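Local structure of DNA damage response protein Rtt109, putative (Neosartorya fumigata, 5ZB9) at residues A[251-256]-A[270-275]; A[299-304]-A[318-323]; A[276-279]-A[283-286]; A[244-249]-A[336-341]. The protein probably transfers the acetyl group of acetyl-CoA to lysine residues of histone proteins, histone H3 among them. All coordinates share one frame; numbering follows the deposited sequence.

Three of the four contacts, 1, 3 and 4, lie toward one edge of the single chain, where loops before and after helix 266-272 come together; contact 2 joins helix 297-304 to strand 317-324 of the mixed sheet. Contacts 1, 3 and 2 close in that order along the chain, and contact 4 spans them all, bringing residues 244-249 to 336-341. Contact 1 touches contact 2, their centres about 15 Å apart, where L271 and V256 pack on F300, and it meets contact 4 through L255. V322 on L244 links contacts 2 and 4, so packing continues from the sheet to the loops of contacts 1 and 4, while contact 3 is joined to contact 1 by sequence alone.

Contact 1 of 4, residues A[251-256]-A[270-275]; sequences PPRCLV and DLDDEL
The CA atoms of R253 and D272, 7.5 Å apart, are the closest CA pair between two segments whose backbones are not paired: residues 252-255 coil like a helix but lack its regular hydrogen bonds, while D272 belongs to helix 266-272. Two side chains fill the interval with a salt bridge. R253 meets the carboxylate side-on, using its NE and NH2 edge and giving one bond to each oxygen. NE reaches D272 OD1 at 2.9 Å, nearly straight at 168°, and NH2 reaches D272 OD2 at the same 2.9 Å. The carboxylate lies at the guanidinium edge, yet the two groups are not coplanar. Their planes are turned 47° apart, and both N-H groups come to the oxygens from above the carboxylate plane.

The torsions of R253 explain this side-on approach: CG sits between the backbone N and the carbonyl carbon (chi1 68°), and a bend at chi3 turns the guanidinium edge to the aspartate. The pairing ties a loop to helix 266-272; a type I beta turn from D272 to L275 follows, closed by the bond from L275 N to D272 O. That turn brings L275 CD1 to 3.8 Å from R253 NE, a methyl lying obliquely against the guanidinium. D272 has further partners, since W291 NE1 donates to OD1 and R258 forms a second salt bridge at OD2. Two arginines and an indole N-H would probably favour the charged carboxylate and restrict its rotation.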
loop_
_atom_site.group_PDB
_atom_site.type_symbol
_atom_site.label_atom_id
_atom_site.label_comp_id
_atom_site.label_asym_id
_atom_site.label_seq_id
_atom_site.Cartn_x
_atom_site.Cartn_y
_atom_site.Cartn_z
ATOM N N PRO A 251 8.496 13.629 -19.677
ATOM C CA PRO A 251 9.517 14.051 -18.705
ATOM C C PRO A 251 9.457 13.228 -17.417
ATOM O O PRO A 251 8.366 12.816 -17.014
ATOM C CB PRO A 251 9.163 15.513 -18.429
ATOM C CG PRO A 251 8.333 15.932 -19.584
ATOM C CD PRO A 251 7.576 14.726 -20.016
ATOM N N PRO A 252 10.616 12.986 -16.783
ATOM C CA PRO A 252 10.689 12.117 -15.601
ATOM C C PRO A 252 9.664 12.482 -14.523
ATOM O O PRO A 252 9.149 11.585 -13.863
ATOM C CB PRO A 252 12.117 12.334 -15.097
ATOM C CG PRO A 252 12.879 12.723 -16.315
ATOM C CD PRO A 252 11.936 13.521 -17.157
ATOM N N ARG A 253 9.345 13.765 -14.375
ATOM C CA ARG A 253 8.395 14.205 -13.355
ATOM C C ARG A 253 7.000 13.610 -13.539
ATOM O O ARG A 253 6.167 13.691 -12.638
ATOM C CB ARG A 253 8.301 15.736 -13.331
ATOM C CG ARG A 253 7.652 16.367 -14.560
ATOM C CD ARG A 253 7.529 17.875 -14.389
ATOM N NE ARG A 253 6.878 18.198 -13.130
ATOM C CZ ARG A 253 5.568 18.349 -12.993
ATOM N NH1 ARG A 253 4.775 18.227 -14.053
ATOM N NH2 ARG A 253 5.051 18.626 -11.801
ATOM N N CYS A 254 6.750 13.021 -14.705
ATOM C CA CYS A 254 5.445 12.442 -15.019
ATOM C C CYS A 254 5.423 10.931 -14.837
ATOM O O CYS A 254 4.367 10.306 -14.916
ATOM C CB CYS A 254 5.043 12.766 -16.465
ATOM S SG CYS A 254 5.124 14.509 -16.928
ATOM N N LEU A 255 6.594 10.348 -14.607
ATOM C CA LEU A 255 6.743 8.903 -14.663
ATOM C C LEU A 255 6.723 8.229 -13.291
ATOM O O LEU A 255 6.716 7.010 -13.210
ATOM C CB LEU A 255 8.039 8.557 -15.394
ATOM C CG LEU A 255 8.147 9.188 -16.786
ATOM C CD1 LEU A 255 9.414 8.736 -17.503
ATOM C CD2 LEU A 255 6.907 8.881 -17.620
ATOM N N VAL A 256 6.713 9.028 -12.223
ATOM C CA VAL A 256 6.745 8.517 -10.847
ATOM C C VAL A 256 5.473 8.874 -10.073
ATOM O O VAL A 256 5.033 10.018 -10.100
ATOM C CB VAL A 256 7.958 9.074 -10.089
ATOM C CG1 VAL A 256 8.041 8.478 -8.698
ATOM C CG2 VAL A 256 9.232 8.803 -10.866
ATOM N N ASP A 270 10.685 18.853 -4.503
ATOM C CA ASP A 270 11.895 19.670 -4.525
ATOM C C ASP A 270 12.410 19.882 -5.935
ATOM O O ASP A 270 12.867 20.973 -6.282
ATOM C CB ASP A 270 13.000 19.032 -3.686
ATOM C CG ASP A 270 12.790 19.229 -2.209
ATOM O OD1 ASP A 270 11.732 19.773 -1.836
ATOM O OD2 ASP A 270 13.677 18.833 -1.420
ATOM N N LEU A 271 12.366 18.829 -6.739
ATOM C CA LEU A 271 12.816 18.931 -8.115
ATOM C C LEU A 271 11.847 19.805 -8.914
ATOM O O LEU A 271 12.276 20.622 -9.718
ATOM C CB LEU A 271 12.948 17.550 -8.752
ATOM C CG LEU A 271 14.020 16.616 -8.198
ATOM C CD1 LEU A 271 13.760 15.197 -8.669
ATOM C CD2 LEU A 271 15.405 17.075 -8.619
ATOM N N ASP A 272 10.545 19.639 -8.680
ATOM C CA ASP A 272 9.542 20.463 -9.353
ATOM C C ASP A 272 9.782 21.950 -9.095
ATOM O O ASP A 272 9.531 22.781 -9.962
ATOM C CB ASP A 272 8.125 20.086 -8.907
ATOM C CG ASP A 272 7.565 18.879 -9.660
ATOM O OD1 ASP A 272 8.220 18.378 -10.608
ATOM O OD2 ASP A 272 6.450 18.439 -9.308
ATOM N N ASP A 273 10.280 22.283 -7.909
ATOM C CA ASP A 273 10.543 23.673 -7.569
ATOM C C ASP A 273 11.784 24.244 -8.279
ATOM O O ASP A 273 12.069 25.432 -8.174
ATOM C CB ASP A 273 10.689 23.827 -6.056
ATOM C CG ASP A 273 10.122 25.154 -5.548
ATOM O OD1 ASP A 273 8.954 25.468 -5.879
ATOM O OD2 ASP A 273 10.843 25.887 -4.828
ATOM N N GLU A 274 12.523 23.405 -8.997
ATOM C CA GLU A 274 13.597 23.900 -9.854
ATOM C C GLU A 274 13.015 24.452 -11.155
ATOM O O GLU A 274 13.684 25.188 -11.878
ATOM C CB GLU A 274 14.618 22.801 -10.166
ATOM C CG GLU A 274 15.313 22.214 -8.950
ATOM C CD GLU A 274 16.322 21.120 -9.304
ATOM O OE1 GLU A 274 16.440 20.753 -10.495
ATOM O OE2 GLU A 274 17.007 20.629 -8.384
ATOM N N LEU A 275 11.771 24.090 -11.457
ATOM C CA LEU A 275 11.097 24.579 -12.663
ATOM C C LEU A 275 10.774 26.063 -12.550
ATOM O O LEU A 275 10.533 26.562 -11.453
ATOM C CB LEU A 275 9.803 23.801 -12.920
ATOM C CG LEU A 275 9.906 22.284 -13.079
ATOM C CD1 LEU A 275 8.535 21.669 -13.295
ATOM C CD2 LEU A 275 10.830 21.933 -14.214
#

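Contact 2 of 4, residues A[299-304]-A[318-323]; sequences QFWEMM and FLWLVI
W301, on helix 297-304, meets F318 and W320 of strand 317-324 in an aromatic cluster that bridges two elements whose short-segment axes come no closer than 14.2 Å and run at 139° to each other. The tight part lies at the outer ends of the long side chains. W301 CH2 touches W320 CH2 at 3.8 Å; the two indoles come from opposite directions, and W301 arrives at the edge of the W320 ring. Their six-membered rings are inclined at 66°, an oblique pairing. W301 also reaches F318, with CZ3 at 4.1 Å from F318 CD2 and the planes at 47°.

M304 supplies the other close touch. Its chain bends at chi2 and chi3, which carries the methyl CE to the edge of the phenyl ring, 3.6 Å from F318 CZ. On the strand, F318 and W320 point toward the helix from alternate positions, whereas the intervening L319 touches L207 of strand 202-208 instead.

Away from this largely buried cluster the contact loosens: E302 is exposed and meets nothing of the strand segment, and W301 itself remains partly exposed. Within the cluster, W320 NE1 donates a hydrogen bond to the acetyllysine at position 264, and Y239 meets the W320 ring edge-to-face. Strand 317-324 runs between strands 133-140 and 202-208, antiparallel to both, while helix 266-272 packs against F300, M303 and M304 of helix 297-304.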
loop_
_atom_site.group_PDB
_atom_site.type_symbol
_atom_site.label_atom_id
_atom_site.label_comp_id
_atom_site.label_asym_id
_atom_site.label_seq_id
_atom_site.Cartn_x
_atom_site.Cartn_y
_atom_site.Cartn_z
ATOM N N GLN A 299 18.375 8.701 -13.472
ATOM C CA GLN A 299 19.127 9.642 -12.659
ATOM C C GLN A 299 18.336 10.034 -11.405
ATOM O O GLN A 299 18.916 10.367 -10.369
ATOM C CB GLN A 299 19.484 10.873 -13.490
ATOM C CG GLN A 299 20.669 11.655 -12.969
ATOM C CD GLN A 299 20.936 12.930 -13.766
ATOM O OE1 GLN A 299 20.370 13.144 -14.849
ATOM N NE2 GLN A 299 21.802 13.789 -13.224
ATOM N N PHE A 300 17.010 9.984 -11.504
ATOM C CA PHE A 300 16.146 10.196 -10.345
ATOM C C PHE A 300 16.402 9.140 -9.260
ATOM O O PHE A 300 16.572 9.485 -8.092
ATOM C CB PHE A 300 14.665 10.192 -10.772
ATOM C CG PHE A 300 13.688 10.255 -9.622
ATOM C CD1 PHE A 300 13.335 11.471 -9.058
ATOM C CD2 PHE A 300 13.116 9.097 -9.111
ATOM C CE1 PHE A 300 12.443 11.533 -7.999
ATOM C CE2 PHE A 300 12.220 9.152 -8.054
ATOM C CZ PHE A 300 11.882 10.371 -7.499
ATOM N N TRP A 301 16.446 7.862 -9.638
ATOM C CA TRP A 301 16.681 6.808 -8.649
ATOM C C TRP A 301 18.093 6.900 -8.064
ATOM O O TRP A 301 18.304 6.612 -6.879
ATOM C CB TRP A 301 16.448 5.410 -9.241
ATOM C CG TRP A 301 15.019 5.139 -9.626
ATOM C CD1 TRP A 301 14.558 4.817 -10.866
ATOM C CD2 TRP A 301 13.866 5.184 -8.770
ATOM N NE1 TRP A 301 13.191 4.657 -10.840
ATOM C CE2 TRP A 301 12.741 4.880 -9.567
ATOM C CE3 TRP A 301 13.675 5.451 -7.409
ATOM C CZ2 TRP A 301 11.446 4.837 -9.051
ATOM C CZ3 TRP A 301 12.386 5.410 -6.897
ATOM C CH2 TRP A 301 11.290 5.103 -7.718
ATOM N N GLU A 302 19.057 7.307 -8.884
ATOM C CA GLU A 302 20.416 7.461 -8.391
ATOM C C GLU A 302 20.478 8.573 -7.366
ATOM O O GLU A 302 21.064 8.412 -6.297
ATOM C CB GLU A 302 21.392 7.755 -9.521
ATOM C CG GLU A 302 22.837 7.746 -9.049
ATOM C CD GLU A 302 23.779 8.505 -9.974
ATOM O OE1 GLU A 302 23.355 8.879 -11.098
ATOM O OE2 GLU A 302 24.941 8.739 -9.560
ATOM N N MET A 303 19.861 9.702 -7.683
ATOM C CA MET A 303 19.925 10.849 -6.785
ATOM C C MET A 303 19.030 10.668 -5.557
ATOM O O MET A 303 19.230 11.334 -4.540
ATOM C CB MET A 303 19.564 12.130 -7.539
ATOM C CG MET A 303 20.587 12.523 -8.602
ATOM S SD MET A 303 22.230 12.863 -7.906
ATOM C CE MET A 303 23.126 11.408 -8.421
ATOM N N MET A 304 18.049 9.768 -5.645
ATOM C CA MET A 304 17.248 9.422 -4.471
ATOM C C MET A 304 18.154 8.912 -3.366
ATOM O O MET A 304 17.957 9.232 -2.198
ATOM C CB MET A 304 16.189 8.363 -4.796
ATOM C CG MET A 304 14.749 8.873 -4.785
ATOM S SD MET A 304 14.232 9.661 -3.246
ATOM C CE MET A 304 14.033 8.257 -2.163
ATOM N N PHE A 318 11.031 0.769 -2.076
ATOM C CA PHE A 318 9.796 1.037 -2.788
ATOM C C PHE A 318 9.324 -0.226 -3.474
ATOM O O PHE A 318 10.071 -0.867 -4.209
ATOM C CB PHE A 318 9.985 2.169 -3.792
ATOM C CG PHE A 318 10.497 3.432 -3.171
ATOM C CD1 PHE A 318 9.640 4.283 -2.502
ATOM C CD2 PHE A 318 11.840 3.758 -3.237
ATOM C CE1 PHE A 318 10.104 5.441 -1.913
ATOM C CE2 PHE A 318 12.312 4.925 -2.653
ATOM C CZ PHE A 318 11.437 5.767 -1.989
ATOM N N LEU A 319 8.072 -0.583 -3.224
ATOM C CA LEU A 319 7.531 -1.843 -3.696
ATOM C C LEU A 319 6.298 -1.656 -4.590
ATOM O O LEU A 319 5.382 -0.903 -4.257
ATOM C CB LEU A 319 7.194 -2.717 -2.497
ATOM C CG LEU A 319 6.816 -4.158 -2.776
ATOM C CD1 LEU A 319 8.016 -4.848 -3.367
ATOM C CD2 LEU A 319 6.438 -4.834 -1.490
ATOM N N TRP A 320 6.293 -2.332 -5.734
ATOM C CA TRP A 320 5.126 -2.350 -6.602
ATOM C C TRP A 320 4.800 -3.788 -6.960
ATOM O O TRP A 320 5.619 -4.490 -7.552
ATOM C CB TRP A 320 5.353 -1.525 -7.878
ATOM C CG TRP A 320 5.875 -0.154 -7.607
ATOM C CD1 TRP A 320 5.141 0.967 -7.338
ATOM C CD2 TRP A 320 7.248 0.244 -7.553
ATOM N NE1 TRP A 320 5.973 2.036 -7.130
ATOM C CE2 TRP A 320 7.271 1.621 -7.254
ATOM C CE3 TRP A 320 8.460 -0.431 -7.730
ATOM C CZ2 TRP A 320 8.462 2.338 -7.124
ATOM C CZ3 TRP A 320 9.646 0.285 -7.607
ATOM C CH2 TRP A 320 9.635 1.655 -7.306
ATOM N N LEU A 321 3.616 -4.235 -6.567
ATOM C CA LEU A 321 3.113 -5.511 -7.027
ATOM C C LEU A 321 2.159 -5.236 -8.175
ATOM O O LEU A 321 1.109 -4.618 -7.980
ATOM C CB LEU A 321 2.412 -6.268 -5.899
ATOM C CG LEU A 321 1.640 -7.510 -6.348
ATOM C CD1 LEU A 321 2.593 -8.576 -6.900
ATOM C CD2 LEU A 321 0.805 -8.050 -5.202
ATOM N N VAL A 322 2.532 -5.655 -9.379
ATOM C CA VAL A 322 1.700 -5.360 -10.545
ATOM C C VAL A 322 0.961 -6.606 -11.026
ATOM O O VAL A 322 1.580 -7.608 -11.423
ATOM C CB VAL A 322 2.525 -4.771 -11.710
ATOM C CG1 VAL A 322 1.625 -4.451 -12.895
ATOM C CG2 VAL A 322 3.271 -3.523 -11.254
ATOM N N ILE A 323 -0.367 -6.526 -10.979
ATOM C CA ILE A 323 -1.240 -7.641 -11.324
ATOM C C ILE A 323 -1.931 -7.420 -12.670
ATOM O O ILE A 323 -2.646 -6.436 -12.862
ATOM C CB ILE A 323 -2.310 -7.864 -10.233
ATOM C CG1 ILE A 323 -1.643 -8.276 -8.917
ATOM C CG2 ILE A 323 -3.342 -8.900 -10.685
ATOM C CD1 ILE A 323 -2.564 -8.254 -7.717
#

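Contact 3 of 4, residues A[276-279]-A[283-286]; sequences PEST and GSKE
An ST turn at S284 and a type I beta turn from P276 to T279 meet in the long surface loop between helices 266-272 and 297-304. In the ST turn, S284 OG accepts from E286 N, 3.3 Å away; in the beta turn, T279 N donates to P276 O. The serine hydroxyl that closes the first also reaches across to the second. S284 OG donates to the carbonyl oxygen S278 O at 2.7 Å, approaching from above the carbonyl plane with a C=O...O angle of 111°. An anti placement of OG relative to the backbone N (chi1 -167°) lets this one atom serve both turns, accepting within its own and donating to the other. S278 OG is also close, at 2.7 Å from S284 OG.

Beside these polar groups, P276 lays its ring against E286, the two side chains crossing at about a right angle, with P276 CG at 3.6 Å from E286 CB. Because several of these residues also touch crystal neighbours, lattice packing may influence the loop here. A water donates to the backbone oxygen E286 O at 2.9 Å and also lies by T279 OG1, at an unusually short 2.5 Å.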
loop_
_atom_site.group_PDB
_atom_site.type_symbol
_atom_site.label_atom_id
_atom_site.label_comp_id
_atom_site.label_asym_id
_atom_site.label_seq_id
_atom_site.Cartn_x
_atom_site.Cartn_y
_atom_site.Cartn_z
ATOM N N PRO A 276 10.766 26.776 -13.685
ATOM C CA PRO A 276 10.328 28.179 -13.661
ATOM C C PRO A 276 8.842 28.273 -13.315
ATOM O O PRO A 276 8.098 27.355 -13.633
ATOM C CB PRO A 276 10.622 28.667 -15.081
ATOM C CG PRO A 276 10.728 27.432 -15.910
ATOM C CD PRO A 276 11.224 26.349 -15.018
ATOM N N GLU A 277 8.419 29.343 -12.645
ATOM C CA GLU A 277 7.025 29.441 -12.204
ATOM C C GLU A 277 6.107 29.744 -13.373
ATOM O O GLU A 277 4.900 29.517 -13.302
ATOM C CB GLU A 277 6.858 30.502 -11.113
ATOM C CG GLU A 277 6.984 31.938 -11.586
ATOM C CD GLU A 277 7.807 32.789 -10.633
ATOM O OE1 GLU A 277 8.632 32.219 -9.876
ATOM O OE2 GLU A 277 7.631 34.025 -10.640
ATOM N N SER A 278 6.688 30.242 -14.459
ATOM C CA SER A 278 5.959 30.401 -15.709
ATOM C C SER A 278 5.384 29.061 -16.193
ATOM O O SER A 278 4.461 29.043 -17.008
ATOM C CB SER A 278 6.871 31.004 -16.778
ATOM O OG SER A 278 6.179 31.181 -18.001
ATOM N N THR A 279 5.938 27.951 -15.694
ATOM C CA THR A 279 5.426 26.612 -16.001
ATOM C C THR A 279 3.983 26.502 -15.501
ATOM O O THR A 279 3.627 27.049 -14.448
ATOM C CB THR A 279 6.316 25.479 -15.376
ATOM O OG1 THR A 279 6.266 24.299 -16.193
ATOM C CG2 THR A 279 5.887 25.137 -13.939
ATOM N N GLY A 283 -0.083 29.447 -22.248
ATOM C CA GLY A 283 0.762 29.729 -23.396
ATOM C C GLY A 283 2.244 29.828 -23.081
ATOM O O GLY A 283 3.006 30.414 -23.847
ATOM N N SER A 284 2.659 29.242 -21.963
ATOM C CA SER A 284 4.037 29.367 -21.501
ATOM C C SER A 284 5.040 28.735 -22.466
ATOM O O SER A 284 4.741 27.740 -23.130
ATOM C CB SER A 284 4.183 28.739 -20.115
ATOM O OG SER A 284 5.417 29.094 -19.522
ATOM N N LYS A 285 6.228 29.331 -22.541
ATOM C CA LYS A 285 7.331 28.800 -23.341
ATOM C C LYS A 285 8.338 28.075 -22.441
ATOM O O LYS A 285 9.297 27.462 -22.915
ATOM C CB LYS A 285 8.017 29.928 -24.113
ATOM C CG LYS A 285 7.057 30.797 -24.911
ATOM C CD LYS A 285 7.724 32.082 -25.364
ATOM C CE LYS A 285 6.789 32.909 -26.228
ATOM N NZ LYS A 285 7.407 34.206 -26.623
ATOM N N GLU A 286 8.106 28.158 -21.136
ATOM C CA GLU A 286 8.938 27.489 -20.150
ATOM C C GLU A 286 8.214 26.275 -19.559
ATOM O O GLU A 286 8.199 26.088 -18.343
ATOM C CB GLU A 286 9.320 28.465 -19.035
ATOM C CG GLU A 286 9.980 29.753 -19.511
ATOM C CD GLU A 286 11.445 29.566 -19.889
ATOM O OE1 GLU A 286 12.050 28.543 -19.484
ATOM O OE2 GLU A 286 11.993 30.447 -20.591
HETATM O O HOH W 1 8.301 23.343 -17.329
#

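Contact 4 of 4, residues A[244-249]-A[336-341]; sequences LCDNPN and SSRVAS
D246 reaches S336 and R338 with a side chain whose every atom has a neighbour across the contact. Its CB lies 3.6 Å from S336 N. From there a chi1 of 58° tucks CG in over the backbone, flanked by N and C, which directs the carboxylate over S336, whose CB lies 3.4 Å from D246 CG. At the tip the oxygens divide between the two terminal nitrogens of R338: D246 OD1 takes NH1 at 2.7 Å, and D246 OD2 takes NH2 at 2.8 Å. R338 thus grips the carboxylate end-on, through NH1 and NH2, while each oxygen uses its syn lone pair. The fit is somewhat twisted, with the planes 31° apart and both N-H...O angles near 150°.

S336 OG lies 3.2 Å above the centre of the R338 guanidinium, covering one face, and accepts from R338 N. R338 NE is engaged too, in a salt bridge with E45, so acidic partners engage all three nitrogens, which would probably stabilise the charge. Together these features make a bidentate salt bridge between surface loops, flanked by an ST turn at S336 and an Asx turn in which N247 OD1 accepts from N249 N.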
loop_
_atom_site.group_PDB
_atom_site.type_symbol
_atom_site.label_atom_id
_atom_site.label_comp_id
_atom_site.label_asym_id
_atom_site.label_seq_id
_atom_site.Cartn_x
_atom_site.Cartn_y
_atom_site.Cartn_z
ATOM N N LEU A 244 3.045 1.060 -15.918
ATOM C CA LEU A 244 2.423 2.150 -15.177
ATOM C C LEU A 244 2.225 3.407 -16.017
ATOM O O LEU A 244 1.316 4.190 -15.756
ATOM C CB LEU A 244 3.277 2.492 -13.959
ATOM C CG LEU A 244 2.909 1.872 -12.617
ATOM C CD1 LEU A 244 2.528 0.407 -12.768
ATOM C CD2 LEU A 244 4.074 2.046 -11.650
ATOM N N CYS A 245 3.087 3.605 -17.011
ATOM C CA CYS A 245 3.069 4.828 -17.815
ATOM C C CYS A 245 2.883 4.574 -19.304
ATOM O O CYS A 245 3.569 3.744 -19.896
ATOM C CB CYS A 245 4.359 5.606 -17.599
ATOM S SG CYS A 245 4.627 6.038 -15.883
ATOM N N ASP A 246 1.957 5.310 -19.906
ATOM C CA ASP A 246 1.650 5.165 -21.325
ATOM C C ASP A 246 2.738 5.762 -22.210
ATOM O O ASP A 246 2.979 5.287 -23.319
ATOM C CB ASP A 246 0.309 5.821 -21.644
ATOM C CG ASP A 246 0.286 7.297 -21.280
ATOM O OD1 ASP A 246 0.057 7.618 -20.088
ATOM O OD2 ASP A 246 0.499 8.136 -22.186
ATOM N N ASN A 247 3.392 6.806 -21.712
ATOM C CA ASN A 247 4.448 7.472 -22.454
ATOM C C ASN A 247 5.744 7.501 -21.663
ATOM O O ASN A 247 6.001 8.436 -20.909
ATOM C CB ASN A 247 4.024 8.894 -22.823
ATOM C CG ASN A 247 5.085 9.638 -23.622
ATOM O OD1 ASN A 247 6.068 9.051 -24.090
ATOM N ND2 ASN A 247 4.886 10.942 -23.782
ATOM N N PRO A 248 6.577 6.473 -21.847
ATOM C CA PRO A 248 7.872 6.328 -21.170
ATOM C C PRO A 248 8.883 7.386 -21.604
ATOM O O PRO A 248 10.001 7.430 -21.074
ATOM C CB PRO A 248 8.339 4.933 -21.598
ATOM C CG PRO A 248 7.099 4.243 -22.062
ATOM C CD PRO A 248 6.255 5.299 -22.671
ATOM N N ASN A 249 8.494 8.220 -22.565
ATOM C CA ASN A 249 9.377 9.264 -23.071
ATOM C C ASN A 249 8.982 10.642 -22.562
ATOM O O ASN A 249 9.668 11.627 -22.834
ATOM C CB ASN A 249 9.400 9.255 -24.599
ATOM C CG ASN A 249 10.338 8.201 -25.164
ATOM O OD1 ASN A 249 10.684 7.232 -24.486
ATOM N ND2 ASN A 249 10.758 8.389 -26.410
ATOM N N SER A 336 -3.282 5.811 -21.903
ATOM C CA SER A 336 -3.601 7.117 -21.326
ATOM C C SER A 336 -5.110 7.419 -21.311
ATOM O O SER A 336 -5.825 7.114 -22.269
ATOM C CB SER A 336 -2.855 8.211 -22.102
ATOM O OG SER A 336 -3.191 9.509 -21.647
ATOM N N SER A 337 -5.584 8.018 -20.218
ATOM C CA SER A 337 -6.969 8.482 -20.128
ATOM C C SER A 337 -7.025 10.014 -20.107
ATOM O O SER A 337 -8.078 10.601 -19.849
ATOM C CB SER A 337 -7.668 7.904 -18.886
ATOM O OG SER A 337 -7.129 8.421 -17.675
ATOM N N ARG A 338 -5.887 10.648 -20.383
ATOM C CA ARG A 338 -5.780 12.107 -20.384
ATOM C C ARG A 338 -6.521 12.747 -21.554
ATOM O O ARG A 338 -6.671 12.137 -22.619
ATOM C CB ARG A 338 -4.309 12.544 -20.431
ATOM C CG ARG A 338 -3.459 12.069 -19.265
ATOM C CD ARG A 338 -2.046 12.632 -19.329
ATOM N NE ARG A 338 -1.323 12.218 -20.536
ATOM C CZ ARG A 338 -0.629 11.086 -20.658
ATOM N NH1 ARG A 338 -0.562 10.222 -19.650
ATOM N NH2 ARG A 338 -0.004 10.816 -21.798
ATOM N N VAL A 339 -6.973 13.982 -21.350
ATOM C CA VAL A 339 -7.558 14.783 -22.423
ATOM C C VAL A 339 -6.631 15.962 -22.736
ATOM O O VAL A 339 -5.943 16.473 -21.844
ATOM C CB VAL A 339 -8.965 15.300 -22.050
ATOM C CG1 VAL A 339 -9.703 15.787 -23.290
ATOM C CG2 VAL A 339 -9.766 14.205 -21.354
ATOM N N ALA A 340 -6.601 16.383 -24.000
ATOM C CA ALA A 340 -5.719 17.470 -24.427
ATOM C C ALA A 340 -6.311 18.843 -24.106
ATOM O O ALA A 340 -7.503 19.084 -24.311
ATOM C CB ALA A 340 -5.421 17.356 -25.914
ATOM N N SER A 341 -5.466 19.738 -23.602
ATOM C CA SER A 341 -5.892 21.083 -23.223
ATOM C C SER A 341 -5.503 22.121 -24.278
ATOM O O SER A 341 -6.314 22.963 -24.671
ATOM C CB SER A 341 -5.297 21.458 -21.861
ATOM O OG SER A 341 -3.923 21.104 -21.784
#